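PDB 2Q1D: 2-keto-3-deoxy-D-arabinonate dehydratase from Sulfolobus solfataricus, which catalyses the magnesium-dependent dehydration of 2-dehydro-3-deoxy-D-arabinonate to 2,5-dioxopentanoate in a pentose oxidation pathway leading to 2-oxoglutarate. Local coordinates for residues L141-L146 and M162-A167; V218-S223 and T256-G261. All blocks are in the same frame, centred on the assembly; numbering follows the deposited sequence.

The metal site on the 141-146/162-167 hairpin borders the loop 256-261 in this FAH-family enzyme. Contact 1, between 141-146 and 162-167, supplies the three carboxylates that hold the magnesium ion; contact 2 packs the loop 256-261 against strand 217-225, and its first residue, Thr256, binds the ligand. Their centres lie about 11 Å apart. Pro144 O and Thr256 OG1, separated by 2.8 Å, probably share a hydrogen bond, and Leu141 CD1 packs on Pro260 O at 3.4 Å. Both contacts reach the same 2,5-dioxopentanoic acid: contact 1 through the metal, contact 2 through Thr256 N, which gives a 2.8 Å hydrogen bond to carboxylate atom O2 of the ligand.

Contact 1: residues L141-L146 and M162-A167; sequences LPEPEL and MDDVSA. With MG (magnesium ion), chain B; DO4 (2,5-dioxopentanoic acid), chain C.
With CG anti to the carbonyl carbon (chi1 -53° and -49°) and extended chains beyond it, Glu143 and Glu145 reach out to a magnesium ion, while Asp164, its CG anti to the backbone N, meets them from segment 162-167. The frame is a beta hairpin of strands 144-150 and 156-164, continued by a single antiparallel bridge at Leu141 and Ser166, and it carries the metal site of this FAH-family enzyme. Each carboxylate gives one oxygen: Asp164 OD2 lies 1.9 Å from the magnesium, Glu145 OE1 2.1 Å and Glu143 OE2 2.3 Å. Ligand atoms O5 and O2 chelate the ion, and a water brings the donor atoms to six. The metal draws these acidic oxygens together, leaving Glu143 OE2 3.0 Å from Asp164 OD2.

Backbone bonds set the register that places the three carboxylates near one another. Glu145 and Met162 exchange a reciprocal pair, and Asp164 N donates to Glu143 O at 3.0 Å. Asp163 OD1 accepts a weak bond from Glu143 N, with Pro142 CB lying alongside the same oxygen.

Residues behind the carboxylates probably steady them. Asp164 OD1 forms salt bridges with Lys118 and Lys182, whose NZ also hydrogen-bonds to the ligand, and Glu145 OE2 is held by Thr253 and Gly255. At the inverse gamma turn centred on Asp164, Ser166 OG donates to Asp164 O at 2.6 Å, from above the carbonyl plane.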
ATOM      1  N   LEU A 141     -15.512  37.923   3.133  1.00 46.05           N
ATOM      2  CA  LEU A 141     -16.679  37.601   3.934  1.00 46.16           C
ATOM      3  C   LEU A 141     -16.851  36.103   4.031  1.00 46.31           C
ATOM      4  O   LEU A 141     -16.564  35.391   3.076  1.00 46.96           O
ATOM      5  CB  LEU A 141     -17.952  38.219   3.347  1.00 46.02           C
ATOM      6  CG  LEU A 141     -18.162  39.740   3.370  1.00 46.37           C
ATOM      7  CD1 LEU A 141     -19.596  40.095   2.932  1.00 46.28           C
ATOM      8  CD2 LEU A 141     -17.851  40.343   4.738  1.00 45.39           C
ATOM      9  N   PRO A 142     -17.294  35.610   5.195  1.00 46.26           N
ATOM     10  CA  PRO A 142     -17.701  34.226   5.252  1.00 46.03           C
ATOM     11  C   PRO A 142     -19.077  34.094   4.625  1.00 45.76           C
ATOM     12  O   PRO A 142     -19.883  35.018   4.744  1.00 46.04           O
ATOM     13  CB  PRO A 142     -17.772  33.952   6.754  1.00 46.35           C
ATOM     14  CG  PRO A 142     -18.065  35.264   7.368  1.00 46.10           C
ATOM     15  CD  PRO A 142     -17.415  36.283   6.504  1.00 46.15           C
ATOM     16  N   GLU A 143     -19.328  32.970   3.951  1.00 45.25           N
ATOM     17  CA  GLU A 143     -20.630  32.684   3.351  1.00 44.57           C
ATOM     18  C   GLU A 143     -21.216  31.385   3.932  1.00 44.22           C
ATOM     19  O   GLU A 143     -20.833  30.284   3.530  1.00 44.25           O
ATOM     20  CB  GLU A 143     -20.538  32.621   1.821  1.00 44.35           C
ATOM     21  CG  GLU A 143     -19.881  33.833   1.120  1.00 44.52           C
ATOM     22  CD  GLU A 143     -20.189  33.908  -0.392  1.00 45.12           C
ATOM     23  OE1 GLU A 143     -19.873  34.936  -1.026  1.00 44.82           O
ATOM     24  OE2 GLU A 143     -20.757  32.951  -0.963  1.00 47.04           O
ATOM     25  N   PRO A 144     -22.139  31.512   4.901  1.00 43.86           N
ATOM     26  CA  PRO A 144     -22.781  30.377   5.577  1.00 43.70           C
ATOM     27  C   PRO A 144     -23.766  29.674   4.661  1.00 43.67           C
ATOM     28  O   PRO A 144     -24.705  30.310   4.162  1.00 44.24           O
ATOM     29  CB  PRO A 144     -23.551  31.045   6.712  1.00 43.92           C
ATOM     30  CG  PRO A 144     -23.850  32.424   6.189  1.00 43.69           C
ATOM     31  CD  PRO A 144     -22.625  32.805   5.412  1.00 43.64           C
ATOM     32  N   GLU A 145     -23.576  28.376   4.441  1.00 43.09           N
ATOM     33  CA  GLU A 145     -24.378  27.662   3.452  1.00 42.20           C
ATOM     34  C   GLU A 145     -24.682  26.253   3.880  1.00 41.85           C
ATOM     35  O   GLU A 145     -23.883  25.634   4.571  1.00 41.72           O
ATOM     36  CB  GLU A 145     -23.625  27.626   2.128  1.00 42.29           C
ATOM     37  CG  GLU A 145     -23.087  28.979   1.706  1.00 42.41           C
ATOM     38  CD  GLU A 145     -22.513  28.991   0.310  1.00 43.48           C
ATOM     39  OE1 GLU A 145     -21.950  30.046  -0.081  1.00 43.05           O
ATOM     40  OE2 GLU A 145     -22.631  27.959  -0.401  1.00 42.82           O
ATOM     41  N   LEU A 146     -25.842  25.750   3.467  1.00 41.75           N
ATOM     42  CA  LEU A 146     -26.150  24.317   3.548  1.00 41.62           C
ATOM     43  C   LEU A 146     -25.344  23.586   2.479  1.00 42.18           C
ATOM     44  O   LEU A 146     -25.291  24.015   1.315  1.00 42.59           O
ATOM     45  CB  LEU A 146     -27.640  24.056   3.315  1.00 41.34           C
ATOM     46  CG  LEU A 146     -28.120  22.606   3.407  1.00 41.14           C
ATOM     47  CD1 LEU A 146     -27.948  22.066   4.813  1.00 41.00           C
ATOM     48  CD2 LEU A 146     -29.565  22.474   2.976  1.00 40.88           C
ATOM     49  N   MET A 162     -21.293  24.434   5.645  1.00 39.46           N
ATOM     50  CA  MET A 162     -20.059  24.878   5.012  1.00 39.25           C
ATOM     51  C   MET A 162     -19.914  26.389   5.062  1.00 39.56           C
ATOM     52  O   MET A 162     -20.903  27.119   4.992  1.00 40.15           O
ATOM     53  CB  MET A 162     -19.966  24.406   3.567  1.00 39.01           C
ATOM     54  CG  MET A 162     -18.711  24.894   2.868  1.00 38.45           C
ATOM     55  SD  MET A 162     -18.179  23.830   1.528  1.00 39.45           S
ATOM     56  CE  MET A 162     -17.661  22.350   2.395  1.00 36.87           C
ATOM     57  N   ASP A 163     -18.669  26.840   5.184  1.00 39.44           N
ATOM     58  CA  ASP A 163     -18.312  28.233   5.064  1.00 39.25           C
ATOM     59  C   ASP A 163     -17.526  28.428   3.748  1.00 39.03           C
ATOM     60  O   ASP A 163     -16.328  28.101   3.637  1.00 38.92           O
ATOM     61  CB  ASP A 163     -17.522  28.653   6.315  1.00 39.72           C
ATOM     62  CG  ASP A 163     -17.064  30.133   6.305  1.00 41.03           C
ATOM     63  OD1 ASP A 163     -17.453  30.926   5.405  1.00 41.19           O
ATOM     64  OD2 ASP A 163     -16.279  30.491   7.221  1.00 41.54           O
ATOM     65  N   ASP A 164     -18.238  28.945   2.750  1.00 38.54           N
ATOM     66  CA  ASP A 164     -17.670  29.361   1.482  1.00 38.54           C
ATOM     67  C   ASP A 164     -16.966  30.717   1.650  1.00 38.90           C
ATOM     68  O   ASP A 164     -17.456  31.752   1.218  1.00 39.05           O
ATOM     69  CB  ASP A 164     -18.796  29.416   0.440  1.00 38.06           C
ATOM     70  CG  ASP A 164     -18.348  29.954  -0.923  1.00 38.66           C
ATOM     71  OD1 ASP A 164     -17.140  29.895  -1.289  1.00 37.79           O
ATOM     72  OD2 ASP A 164     -19.246  30.443  -1.648  1.00 39.12           O
ATOM     73  N   VAL A 165     -15.811  30.709   2.293  1.00 39.71           N
ATOM     74  CA  VAL A 165     -15.072  31.940   2.552  1.00 40.44           C
ATOM     75  C   VAL A 165     -14.699  32.561   1.211  1.00 41.54           C
ATOM     76  O   VAL A 165     -14.056  31.904   0.386  1.00 42.06           O
ATOM     77  CB  VAL A 165     -13.795  31.642   3.380  1.00 40.52           C
ATOM     78  CG1 VAL A 165     -13.123  32.935   3.871  1.00 39.61           C
ATOM     79  CG2 VAL A 165     -14.125  30.688   4.539  1.00 39.17           C
ATOM     80  N   SER A 166     -15.103  33.816   0.988  1.00 42.60           N
ATOM     81  CA  SER A 166     -14.908  34.480  -0.317  1.00 43.51           C
ATOM     82  C   SER A 166     -14.332  35.895  -0.213  1.00 43.98           C
ATOM     83  O   SER A 166     -14.825  36.723   0.554  1.00 43.92           O
ATOM     84  CB  SER A 166     -16.225  34.531  -1.102  1.00 43.54           C
ATOM     85  OG  SER A 166     -17.100  33.472  -0.733  1.00 44.23           O
ATOM     86  N   ALA A 167     -13.297  36.161  -1.007  1.00 44.61           N
ATOM     87  CA  ALA A 167     -12.685  37.480  -1.101  1.00 45.07           C
ATOM     88  C   ALA A 167     -13.537  38.349  -2.020  1.00 45.97           C
ATOM     89  O   ALA A 167     -13.175  38.617  -3.175  1.00 46.23           O
ATOM     90  CB  ALA A 167     -11.278  37.375  -1.624  1.00 44.70           C
TER
HETATM   91 MG    MG B 294     -21.121  30.861  -1.892  1.00 34.22          MG
HETATM   92  O3  DO4 C 897     -20.187  35.295  -6.951  1.00 58.65           O
HETATM   93  C5  DO4 C 897     -20.663  34.189  -7.135  1.00 57.31           C
HETATM   94  C4  DO4 C 897     -20.736  33.216  -5.982  1.00 55.28           C
HETATM   95  C3  DO4 C 897     -22.111  33.302  -5.330  1.00 53.20           C
HETATM   96  C2  DO4 C 897     -22.093  32.472  -4.071  1.00 52.05           C
HETATM   97  O5  DO4 C 897     -21.067  31.902  -3.725  1.00 52.54           O
HETATM   98  C1  DO4 C 897     -23.287  32.329  -3.241  1.00 51.34           C
HETATM   99  O1  DO4 C 897     -24.356  32.892  -3.578  1.00 50.90           O
HETATM  100  O2  DO4 C 897     -23.189  31.625  -2.205  1.00 49.94           O
HETATM  101  O   HOH W   1     -21.528  28.956  -2.511  1.00 36.83           O

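Contact 2: residues V218-S223 and T256-G261. With DO4 (2,5-dioxopentanoic acid), chain C.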
ATOM      1  N   VAL A 218     -19.753  40.840  19.459  1.00 51.19           N
ATOM      2  CA  VAL A 218     -20.593  40.406  18.335  1.00 51.17           C
ATOM      3  C   VAL A 218     -20.589  41.464  17.207  1.00 51.55           C
ATOM      4  O   VAL A 218     -21.413  42.371  17.189  1.00 51.60           O
ATOM      5  CB  VAL A 218     -22.040  40.050  18.792  1.00 50.95           C
ATOM      6  CG1 VAL A 218     -22.994  39.926  17.603  1.00 50.73           C
ATOM      7  CG2 VAL A 218     -22.036  38.764  19.581  1.00 50.63           C
ATOM      8  N   PHE A 219     -19.649  41.324  16.274  1.00 51.86           N
ATOM      9  CA  PHE A 219     -19.389  42.298  15.215  1.00 52.27           C
ATOM     10  C   PHE A 219     -20.422  42.278  14.100  1.00 52.29           C
ATOM     11  O   PHE A 219     -20.580  43.261  13.375  1.00 52.12           O
ATOM     12  CB  PHE A 219     -18.023  41.983  14.627  1.00 52.98           C
ATOM     13  CG  PHE A 219     -17.499  43.013  13.664  1.00 54.78           C
ATOM     14  CD1 PHE A 219     -17.048  42.624  12.401  1.00 56.02           C
ATOM     15  CD2 PHE A 219     -17.408  44.364  14.028  1.00 56.03           C
ATOM     16  CE1 PHE A 219     -16.530  43.576  11.503  1.00 57.07           C
ATOM     17  CE2 PHE A 219     -16.896  45.322  13.139  1.00 56.34           C
ATOM     18  CZ  PHE A 219     -16.456  44.925  11.873  1.00 56.06           C
ATOM     19  N   PHE A 220     -21.084  41.131  13.950  1.00 52.50           N
ATOM     20  CA  PHE A 220     -22.133  40.899  12.948  1.00 52.68           C
ATOM     21  C   PHE A 220     -22.964  39.708  13.378  1.00 53.01           C
ATOM     22  O   PHE A 220     -22.429  38.719  13.868  1.00 53.06           O
ATOM     23  CB  PHE A 220     -21.576  40.621  11.529  1.00 52.19           C
ATOM     24  CG  PHE A 220     -22.660  40.338  10.502  1.00 51.79           C
ATOM     25  CD1 PHE A 220     -23.183  41.362   9.717  1.00 51.70           C
ATOM     26  CD2 PHE A 220     -23.190  39.053  10.349  1.00 51.25           C
ATOM     27  CE1 PHE A 220     -24.207  41.102   8.792  1.00 51.39           C
ATOM     28  CE2 PHE A 220     -24.220  38.791   9.429  1.00 50.68           C
ATOM     29  CZ  PHE A 220     -24.723  39.814   8.650  1.00 50.79           C
ATOM     30  N   GLU A 221     -24.272  39.811  13.173  1.00 53.56           N
ATOM     31  CA  GLU A 221     -25.176  38.696  13.346  1.00 54.44           C
ATOM     32  C   GLU A 221     -26.271  38.766  12.284  1.00 54.73           C
ATOM     33  O   GLU A 221     -26.636  39.846  11.830  1.00 54.99           O
ATOM     34  CB  GLU A 221     -25.758  38.716  14.745  1.00 54.60           C
ATOM     35  CG  GLU A 221     -26.750  37.620  15.029  1.00 57.09           C
ATOM     36  CD  GLU A 221     -26.745  37.225  16.483  1.00 60.98           C
ATOM     37  OE1 GLU A 221     -26.422  38.094  17.341  1.00 63.60           O
ATOM     38  OE2 GLU A 221     -27.053  36.043  16.766  1.00 62.03           O
ATOM     39  N   GLY A 222     -26.774  37.610  11.876  1.00 55.18           N
ATOM     40  CA  GLY A 222     -27.792  37.533  10.841  1.00 55.99           C
ATOM     41  C   GLY A 222     -28.272  36.108  10.670  1.00 56.62           C
ATOM     42  O   GLY A 222     -27.552  35.157  10.992  1.00 56.90           O
ATOM     43  N   SER A 223     -29.482  35.955  10.147  1.00 57.16           N
ATOM     44  CA  SER A 223     -30.095  34.646  10.024  1.00 58.14           C
ATOM     45  C   SER A 223     -31.024  34.583   8.800  1.00 58.90           C
ATOM     46  O   SER A 223     -31.409  35.620   8.261  1.00 59.26           O
ATOM     47  CB  SER A 223     -30.850  34.340  11.314  1.00 58.06           C
ATOM     48  OG  SER A 223     -31.265  32.994  11.371  1.00 59.13           O
ATOM     49  N   THR A 256     -25.221  31.017  -0.439  1.00 47.78           N
ATOM     50  CA  THR A 256     -25.548  31.712   0.809  1.00 48.18           C
ATOM     51  C   THR A 256     -26.640  32.752   0.646  1.00 48.55           C
ATOM     52  O   THR A 256     -26.809  33.312  -0.440  1.00 48.79           O
ATOM     53  CB  THR A 256     -24.318  32.427   1.410  1.00 48.23           C
ATOM     54  OG1 THR A 256     -24.595  32.779   2.765  1.00 47.79           O
ATOM     55  CG2 THR A 256     -23.989  33.696   0.645  1.00 48.15           C
ATOM     56  N   ALA A 257     -27.355  33.012   1.742  1.00 48.71           N
ATOM     57  CA  ALA A 257     -28.351  34.089   1.821  1.00 48.85           C
ATOM     58  C   ALA A 257     -28.023  35.188   2.863  1.00 48.96           C
ATOM     59  O   ALA A 257     -28.836  36.080   3.082  1.00 49.36           O
ATOM     60  CB  ALA A 257     -29.732  33.510   2.096  1.00 48.52           C
ATOM     61  N   ILE A 258     -26.851  35.122   3.499  1.00 48.83           N
ATOM     62  CA  ILE A 258     -26.466  36.095   4.528  1.00 48.60           C
ATOM     63  C   ILE A 258     -25.202  36.846   4.136  1.00 49.03           C
ATOM     64  O   ILE A 258     -24.123  36.270   4.059  1.00 48.80           O
ATOM     65  CB  ILE A 258     -26.296  35.417   5.885  1.00 48.30           C
ATOM     66  CG1 ILE A 258     -27.617  34.755   6.293  1.00 48.04           C
ATOM     67  CG2 ILE A 258     -25.866  36.432   6.928  1.00 48.38           C
ATOM     68  CD1 ILE A 258     -27.513  33.666   7.322  1.00 47.25           C
ATOM     69  N   VAL A 259     -25.340  38.138   3.875  1.00 49.95           N
ATOM     70  CA  VAL A 259     -24.233  38.910   3.305  1.00 51.14           C
ATOM     71  C   VAL A 259     -23.972  40.236   4.063  1.00 52.32           C
ATOM     72  O   VAL A 259     -24.635  41.240   3.796  1.00 52.74           O
ATOM     73  CB  VAL A 259     -24.473  39.190   1.782  1.00 50.97           C
ATOM     74  CG1 VAL A 259     -23.261  39.845   1.139  1.00 50.34           C
ATOM     75  CG2 VAL A 259     -24.830  37.910   1.036  1.00 50.45           C
ATOM     76  N   PRO A 260     -23.021  40.239   5.027  1.00 53.15           N
ATOM     77  CA  PRO A 260     -22.584  41.488   5.685  1.00 53.69           C
ATOM     78  C   PRO A 260     -22.261  42.643   4.724  1.00 54.20           C
ATOM     79  O   PRO A 260     -22.033  42.416   3.535  1.00 54.26           O
ATOM     80  CB  PRO A 260     -21.316  41.064   6.437  1.00 53.66           C
ATOM     81  CG  PRO A 260     -21.508  39.618   6.720  1.00 53.44           C
ATOM     82  CD  PRO A 260     -22.345  39.052   5.593  1.00 53.22           C
ATOM     83  N   GLY A 261     -22.240  43.865   5.252  1.00 54.82           N
ATOM     84  CA  GLY A 261     -21.893  45.051   4.473  1.00 55.81           C
ATOM     85  C   GLY A 261     -20.404  45.164   4.182  1.00 56.66           C
ATOM     86  O   GLY A 261     -19.609  44.313   4.601  1.00 56.47           O
TER
HETATM   87  O3  DO4 C 897     -20.187  35.295  -6.951  1.00 58.65           O
HETATM   88  C5  DO4 C 897     -20.663  34.189  -7.135  1.00 57.31           C
HETATM   89  C4  DO4 C 897     -20.736  33.216  -5.982  1.00 55.28           C
HETATM   90  C3  DO4 C 897     -22.111  33.302  -5.330  1.00 53.20           C
HETATM   91  C2  DO4 C 897     -22.093  32.472  -4.071  1.00 52.05           C
HETATM   92  O5  DO4 C 897     -21.067  31.902  -3.725  1.00 52.54           O
HETATM   93  C1  DO4 C 897     -23.287  32.329  -3.241  1.00 51.34           C
HETATM   94  O1  DO4 C 897     -24.356  32.892  -3.578  1.00 50.90           O
HETATM   95  O2  DO4 C 897     -23.189  31.625  -2.205  1.00 49.94           O
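Extended backbone at Phe220 and Gly222, on strand 217-225, runs past an irregular loop, with Gly222 CA 6.6 Å from Ile258 CA and Phe220 CA 7.3 Å from Pro260 CA. This is a strand-to-loop packing contact in the FAH-family domain: strand 217-225, outermost within this chain in its mixed sheet, is joined through side chains to the loop between strands 250-253 and 271-276. Phe220 and Ile258 bury the most surface, and the ring is the centre of the packing. With CG anti to the backbone N (chi1 178°), the ring is placed so that Pro260 lies over one face in a CH-pi contact. Pro260 CG stands 3.6 Å from the ring centroid, only 8° off the normal, and Pro260 CA closes on ring atom CE1 at 3.5 Å.

Ile258 approaches the same ring at its edge, its CG2 branch lying 3.8 Å from Phe220 CE2 and near the ring plane. The other branch goes to the strand, where CD1 rests 3.9 Å from Ser223 CA. Replacing the Phe220 ring by an alanine would probably take away the face that Pro260 CG covers and the edge that Ile258 CG2 meets, opening a gap between strand and loop. Leu210 of strand 207-214 touches both Phe220 and Ile258, extending the apolar cluster. At the inner end of the loop, Thr256 OG1 accepts a weak, nearly straight 3.3 Å bond from Ile258 N.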